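Local coordinates for protein N(G),N(G)-dimethylarginine dimethylaminohydrolase (Pseudomonas aeruginosa, PDB 1H70) that hydrolyses asymmetric dimethylarginine and monomethylarginine, inhibitors of nitric oxide synthase, to citrulline and dimethylamine or methylamine, at residues Phe1-Ile6 with Trp208-Arg212; Leu171-Leu177 with Ile226-Tyr231. The protein carries 1 engineered substitution. All coordinates share one frame; numbering follows the deposited sequence.

Contact 1: residues Phe1-Ile6 with Trp208-Arg212; sequences FMFKHI and WVNER
Trp208, Phe1 and Phe3 form an aromatic cluster, with both phenyl rings beside the far end of the indole. The Phe1 ring is nearly parallel to the indole, with planes at 19°, but slid along so that the two barely overlap. Phe1 CE2 comes 3.6 Å from Trp208 CZ3. Trp208 CG, trans to N (chi1 174°), carries the indole toward Phe1. Glu172 CG packs over the indole face on the same side as Phe1. The opposite face carries the backbone N atoms of Asn210 and Glu211, toward the rim. Phe3 forms an offset edge-to-face pair with Trp208. The indole edge points to the Phe3 face, and Phe3 CE1 is 3.8 Å from Trp208 CE3. Trp208 O meets the Phe3 ring at its edge, in plane. Met2 SD adds an oblique Met-aromatic contact, 4.0 Å from Trp208 CH2.

The polar part is the amide of Asn210, which pairs with both backbone polar groups of Phe3. Phe3 N donates to Asn210 OD1 on a lone pair in the carbonyl plane, at 2.7 Å. Asn210 ND2 returns a nearly straight bond to Phe3 O, at 3.0 Å and 170°. The side chain thus does what a neighbouring strand would do. ND2 also donates to Cys46 O, so the amide orientation is well defined. Trp208 NE1 donates in its ring plane to Glu211 OE1 at 3.0 Å, which fixes the rotation of the indole.

Asn210 and Glu211 are the central residues of a type I' turn that joins strands 207-209 and 212-216 into a hairpin. Ile6 CD1 touches Val209 CG1 at 4.0 Å. Strand 5-9 begins two residues after Phe3, between parallel strand 49-53 and antiparallel strand 253-254. Lys4 and His5 form a classic beta bulge opposite Phe255, while Phe3 and Ile6 rest on Arg254.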
loop_
_atom_site.group_PDB
_atom_site.type_symbol
_atom_site.label_atom_id
_atom_site.label_comp_id
_atom_site.label_asym_id
_atom_site.label_seq_id
_atom_site.Cartn_x
_atom_site.Cartn_y
_atom_site.Cartn_z
ATOM N N PHE A 1 -7.862 13.581 -11.806
ATOM C CA PHE A 1 -8.532 12.893 -10.662
ATOM C C PHE A 1 -7.947 13.355 -9.365
ATOM O O PHE A 1 -6.897 13.972 -9.356
ATOM C CB PHE A 1 -8.549 11.366 -10.793
ATOM C CG PHE A 1 -7.562 10.501 -10.046
ATOM C CD1 PHE A 1 -8.007 9.636 -9.056
ATOM C CD2 PHE A 1 -6.213 10.503 -10.355
ATOM C CE1 PHE A 1 -7.133 8.778 -8.412
ATOM C CE2 PHE A 1 -5.337 9.637 -9.727
ATOM C CZ PHE A 1 -5.798 8.772 -8.755
ATOM N N MET A 2 -8.665 13.102 -8.284
ATOM C CA MET A 2 -8.202 13.466 -6.958
ATOM C C MET A 2 -8.865 12.521 -5.948
ATOM O O MET A 2 -10.036 12.147 -6.082
ATOM C CB MET A 2 -8.537 14.917 -6.581
ATOM C CG MET A 2 -7.796 16.011 -7.386
ATOM S SD MET A 2 -5.963 15.890 -7.377
ATOM C CE MET A 2 -5.555 16.905 -8.753
ATOM N N PHE A 3 -8.108 12.162 -4.932
ATOM C CA PHE A 3 -8.648 11.334 -3.868
ATOM C C PHE A 3 -9.489 12.217 -2.951
ATOM O O PHE A 3 -9.179 13.406 -2.792
ATOM C CB PHE A 3 -7.508 10.738 -3.054
ATOM C CG PHE A 3 -6.741 9.647 -3.748
ATOM C CD1 PHE A 3 -5.354 9.590 -3.625
ATOM C CD2 PHE A 3 -7.393 8.669 -4.479
ATOM C CE1 PHE A 3 -4.645 8.580 -4.232
ATOM C CE2 PHE A 3 -6.684 7.651 -5.109
ATOM C CZ PHE A 3 -5.314 7.602 -4.999
ATOM N N LYS A 4 -10.527 11.656 -2.333
ATOM C CA LYS A 4 -11.345 12.432 -1.413
ATOM C C LYS A 4 -11.155 11.911 0.005
ATOM O O LYS A 4 -11.361 12.653 0.955
ATOM C CB LYS A 4 -12.834 12.353 -1.757
ATOM C CG LYS A 4 -13.179 12.727 -3.196
ATOM C CD LYS A 4 -14.598 13.277 -3.340
ATOM C CE LYS A 4 -14.767 14.047 -4.665
ATOM N NZ LYS A 4 -14.962 13.192 -5.885
ATOM N N HIS A 5 -10.782 10.636 0.126
ATOM C CA HIS A 5 -10.645 10.008 1.440
ATOM C C HIS A 5 -9.430 9.099 1.643
ATOM O O HIS A 5 -8.895 8.489 0.713
ATOM C CB HIS A 5 -11.818 9.050 1.721
ATOM C CG HIS A 5 -13.198 9.618 1.589
ATOM N ND1 HIS A 5 -13.755 10.445 2.537
ATOM C CD2 HIS A 5 -14.162 9.413 0.660
ATOM C CE1 HIS A 5 -14.991 10.763 2.181
ATOM N NE2 HIS A 5 -15.265 10.146 1.046
ATOM N N ILE A 6 -9.079 8.957 2.917
ATOM C CA ILE A 6 -8.046 8.082 3.390
ATOM C C ILE A 6 -8.595 7.328 4.603
ATOM O O ILE A 6 -9.349 7.912 5.384
ATOM C CB ILE A 6 -6.813 8.966 3.753
ATOM C CG1 ILE A 6 -5.943 9.013 2.477
ATOM C CG2 ILE A 6 -6.093 8.491 4.986
ATOM C CD1 ILE A 6 -5.391 10.310 2.122
ATOM N N TRP A 208 1.361 8.986 -3.886
ATOM C CA TRP A 208 0.861 10.199 -4.487
ATOM C C TRP A 208 -0.505 10.408 -3.840
ATOM O O TRP A 208 -1.294 9.458 -3.736
ATOM C CB TRP A 208 0.674 10.026 -5.996
ATOM C CG TRP A 208 0.019 11.192 -6.688
ATOM C CD1 TRP A 208 0.681 12.249 -7.267
ATOM C CD2 TRP A 208 -1.368 11.427 -6.864
ATOM N NE1 TRP A 208 -0.233 13.131 -7.795
ATOM C CE2 TRP A 208 -1.504 12.637 -7.581
ATOM C CE3 TRP A 208 -2.529 10.728 -6.507
ATOM C CZ2 TRP A 208 -2.749 13.178 -7.917
ATOM C CZ3 TRP A 208 -3.773 11.253 -6.860
ATOM C CH2 TRP A 208 -3.877 12.461 -7.568
ATOM N N VAL A 209 -0.777 11.628 -3.387
ATOM C CA VAL A 209 -2.098 11.989 -2.866
ATOM C C VAL A 209 -2.367 13.434 -3.313
ATOM O O VAL A 209 -1.829 14.392 -2.743
ATOM C CB VAL A 209 -2.191 11.974 -1.298
ATOM C CG1 VAL A 209 -3.645 12.218 -0.866
ATOM C CG2 VAL A 209 -1.695 10.662 -0.667
ATOM N N ASN A 210 -3.163 13.617 -4.352
ATOM C CA ASN A 210 -3.546 14.957 -4.769
ATOM C C ASN A 210 -2.393 15.943 -5.052
ATOM O O ASN A 210 -2.403 17.118 -4.648
ATOM C CB ASN A 210 -4.525 15.527 -3.730
ATOM C CG ASN A 210 -5.839 14.735 -3.689
ATOM O OD1 ASN A 210 -6.095 13.901 -4.562
ATOM N ND2 ASN A 210 -6.683 14.998 -2.682
ATOM N N GLU A 211 -1.409 15.450 -5.768
ATOM C CA GLU A 211 -0.224 16.217 -6.185
ATOM C C GLU A 211 0.843 16.393 -5.109
ATOM O O GLU A 211 1.883 16.998 -5.359
ATOM C CB GLU A 211 -0.559 17.518 -6.915
ATOM C CG GLU A 211 -1.433 17.399 -8.168
ATOM C CD GLU A 211 -1.074 16.341 -9.219
ATOM O OE1 GLU A 211 0.036 15.768 -9.249
ATOM O OE2 GLU A 211 -1.992 16.078 -10.048
ATOM N N ARG A 212 0.593 15.863 -3.910
ATOM C CA ARG A 212 1.585 15.788 -2.847
ATOM C C ARG A 212 2.160 14.379 -2.974
ATOM O O ARG A 212 1.453 13.478 -3.472
ATOM C CB ARG A 212 0.980 15.883 -1.439
ATOM C CG ARG A 212 -0.411 16.548 -1.347
ATOM C CD ARG A 212 -0.338 17.998 -1.263
ATOM N NE ARG A 212 -1.433 18.869 -0.833
ATOM C CZ ARG A 212 -2.581 19.318 -1.342
ATOM N NH1 ARG A 212 -3.220 20.219 -0.599
ATOM N NH2 ARG A 212 -3.162 18.890 -2.479
#

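Contact 2: residues Leu171-Leu177 with Ile226-Tyr231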
loop_
_atom_site.group_PDB
_atom_site.type_symbol
_atom_site.label_atom_id
_atom_site.label_comp_id
_atom_site.label_asym_id
_atom_site.label_seq_id
_atom_site.Cartn_x
_atom_site.Cartn_y
_atom_site.Cartn_z
ATOM N N LEU A 171 3.085 7.460 -9.390
ATOM C CA LEU A 171 2.829 8.807 -8.925
ATOM C C LEU A 171 1.991 9.669 -9.894
ATOM O O LEU A 171 2.073 10.909 -9.864
ATOM C CB LEU A 171 4.169 9.495 -8.671
ATOM C CG LEU A 171 5.203 8.737 -7.826
ATOM C CD1 LEU A 171 6.454 9.588 -7.670
ATOM C CD2 LEU A 171 4.628 8.373 -6.452
ATOM N N GLU A 172 1.147 9.023 -10.682
ATOM C CA GLU A 172 0.286 9.692 -11.661
ATOM C C GLU A 172 1.161 10.329 -12.749
ATOM O O GLU A 172 2.384 10.396 -12.628
ATOM C CB GLU A 172 -0.625 10.733 -10.992
ATOM C CG GLU A 172 -1.655 10.147 -10.026
ATOM C CD GLU A 172 -2.417 8.951 -10.581
ATOM O OE1 GLU A 172 -2.999 9.056 -11.689
ATOM O OE2 GLU A 172 -2.477 7.918 -9.889
ATOM N N HIS A 173 0.542 10.768 -13.836
ATOM C CA HIS A 173 1.264 11.411 -14.943
ATOM C C HIS A 173 2.356 10.547 -15.601
ATOM O O HIS A 173 3.310 11.074 -16.157
ATOM C CB HIS A 173 1.858 12.755 -14.498
ATOM C CG HIS A 173 0.896 13.595 -13.716
ATOM N ND1 HIS A 173 -0.263 14.112 -14.261
ATOM C CD2 HIS A 173 0.908 13.976 -12.416
ATOM C CE1 HIS A 173 -0.919 14.786 -13.333
ATOM N NE2 HIS A 173 -0.223 14.726 -12.203
ATOM N N ASN A 174 2.230 9.232 -15.544
ATOM C CA ASN A 174 3.152 8.290 -16.151
ATOM C C ASN A 174 4.486 8.152 -15.412
ATOM O O ASN A 174 5.397 7.540 -15.918
ATOM C CB ASN A 174 3.398 8.628 -17.649
ATOM C CG ASN A 174 3.727 7.395 -18.468
ATOM O OD1 ASN A 174 3.128 6.342 -18.276
ATOM N ND2 ASN A 174 4.672 7.506 -19.397
ATOM N N ASN A 175 4.595 8.701 -14.202
ATOM C CA ASN A 175 5.850 8.652 -13.458
ATOM C C ASN A 175 5.803 7.460 -12.535
ATOM O O ASN A 175 4.919 7.422 -11.680
ATOM C CB ASN A 175 6.051 9.943 -12.657
ATOM C CG ASN A 175 6.207 11.142 -13.573
ATOM O OD1 ASN A 175 6.866 11.007 -14.596
ATOM N ND2 ASN A 175 5.588 12.280 -13.262
ATOM N N LEU A 176 6.705 6.507 -12.746
ATOM C CA LEU A 176 6.741 5.270 -11.964
ATOM C C LEU A 176 8.037 5.075 -11.180
ATOM O O LEU A 176 9.102 5.028 -11.775
ATOM C CB LEU A 176 6.563 4.082 -12.917
ATOM C CG LEU A 176 6.540 2.674 -12.269
ATOM C CD1 LEU A 176 5.282 2.500 -11.379
ATOM C CD2 LEU A 176 6.549 1.557 -13.344
ATOM N N LEU A 177 7.962 4.934 -9.858
ATOM C CA LEU A 177 9.169 4.616 -9.083
ATOM C C LEU A 177 9.401 3.103 -9.193
ATOM O O LEU A 177 8.459 2.317 -9.051
ATOM C CB LEU A 177 9.015 4.948 -7.579
ATOM C CG LEU A 177 8.711 6.404 -7.195
ATOM C CD1 LEU A 177 8.681 6.548 -5.681
ATOM C CD2 LEU A 177 9.765 7.357 -7.799
ATOM N N ILE A 226 11.848 12.907 -7.212
ATOM C CA ILE A 226 10.409 13.204 -7.173
ATOM C C ILE A 226 10.122 14.704 -7.224
ATOM O O ILE A 226 9.308 15.184 -8.009
ATOM C CB ILE A 226 9.818 12.596 -5.874
ATOM C CG1 ILE A 226 10.153 11.105 -5.856
ATOM C CG2 ILE A 226 8.310 12.836 -5.792
ATOM C CD1 ILE A 226 9.853 10.410 -4.523
ATOM N N ALA A 227 10.820 15.462 -6.391
ATOM C CA ALA A 227 10.635 16.907 -6.318
ATOM C C ALA A 227 10.756 17.612 -7.667
ATOM O O ALA A 227 9.952 18.493 -8.021
ATOM C CB ALA A 227 11.690 17.503 -5.344
ATOM N N ARG A 228 11.757 17.215 -8.441
ATOM C CA ARG A 228 11.976 17.838 -9.740
ATOM C C ARG A 228 10.844 17.588 -10.725
ATOM O O ARG A 228 10.643 18.358 -11.663
ATOM C CB ARG A 228 13.333 17.430 -10.283
ATOM C CG ARG A 228 14.444 17.897 -9.362
ATOM C CD ARG A 228 15.805 17.641 -9.970
ATOM N NE ARG A 228 15.890 18.322 -11.262
ATOM C CZ ARG A 228 16.183 19.605 -11.372
ATOM N NH1 ARG A 228 16.411 20.314 -10.278
ATOM N NH2 ARG A 228 16.242 20.175 -12.568
ATOM N N LEU A 229 10.059 16.542 -10.501
ATOM C CA LEU A 229 8.938 16.276 -11.379
ATOM C C LEU A 229 7.799 17.279 -11.171
ATOM O O LEU A 229 6.958 17.433 -12.061
ATOM C CB LEU A 229 8.480 14.824 -11.249
ATOM C CG LEU A 229 9.490 13.864 -11.894
ATOM C CD1 LEU A 229 9.403 12.487 -11.282
ATOM C CD2 LEU A 229 9.295 13.820 -13.397
ATOM N N GLY A 230 7.771 17.970 -10.028
ATOM C CA GLY A 230 6.765 18.987 -9.783
ATOM C C GLY A 230 5.841 18.730 -8.609
ATOM O O GLY A 230 4.949 19.529 -8.325
ATOM N N TYR A 231 6.047 17.609 -7.927
ATOM C CA TYR A 231 5.224 17.248 -6.783
ATOM C C TYR A 231 5.645 17.951 -5.494
ATOM O O TYR A 231 6.811 18.241 -5.296
ATOM C CB TYR A 231 5.312 15.743 -6.533
ATOM C CG TYR A 231 4.903 14.885 -7.707
ATOM C CD1 TYR A 231 3.579 14.747 -8.048
ATOM C CD2 TYR A 231 5.855 14.214 -8.462
ATOM C CE1 TYR A 231 3.185 13.953 -9.128
ATOM C CE2 TYR A 231 5.493 13.427 -9.534
ATOM C CZ TYR A 231 4.158 13.295 -9.860
ATOM O OH TYR A 231 3.824 12.500 -10.929
#
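Tyr231 OH is gripped by two groups of segment 171-177. It accepts a straight bond from Asn175 ND2, at 2.9 Å and 172°. It also donates a weak bond to Leu171 O, at 2.6 Å. The acceptors and donors belong to a beta hairpin: strands 168-170 and 175-178 are joined by a type I' turn from Glu172 to Asn175. The tyrosine therefore ties the turn to the end of helix 220-227 and the start of strand 232-236.

The Asn175 amide stands almost perpendicular to the phenol ring, and ND2 reaches it at the edge, near the ring plane. Asn175 OD1 is bonded to Asn192 ND2 on the adjacent strand, so both ends of the amide are held. With CG anti to the carbonyl carbon (chi1 -58°), the Tyr231 side chain extends from the backbone to the turn. His173 presents its edge to the ring, and its CD2 lies 3.6 Å from Tyr231 OH. Its NE2 bonds to Glu211 OE2.

Leu171 CB packs 4.0 Å from Tyr231 CZ, beside the hydroxyl. The helix leads into Tyr231 through a type I turn ending at Gly230, which has positive phi. Farther from the hydroxyl, on the helix, Ile226 uses its two branches separately: CG2 meets Leu171 CD1, and CD1 meets Leu177 CD1, each at 4.2 Å.

From the N terminus the chain passes through 1-6, 171-177, 208-212 and 226-231. Contact 1 closes a loop of 201 residues, bringing the chain start, with strand 5-9, to the hairpin of strands 207-209 and 212-216. Contact 2 closes a loop of 48 residues, between hairpin 168-178 and the end of helix 220-227 with the turn that follows it. The segments alternate, so the two loops cross and neither nests in the other. The contacts also touch: Trp208 CD1 lies 3.2 Å from Leu171 O, and Phe1 packs on Glu172. Together they join three separate beta sheets of the pseudosymmetric alpha/beta propeller characteristic of this enzyme family.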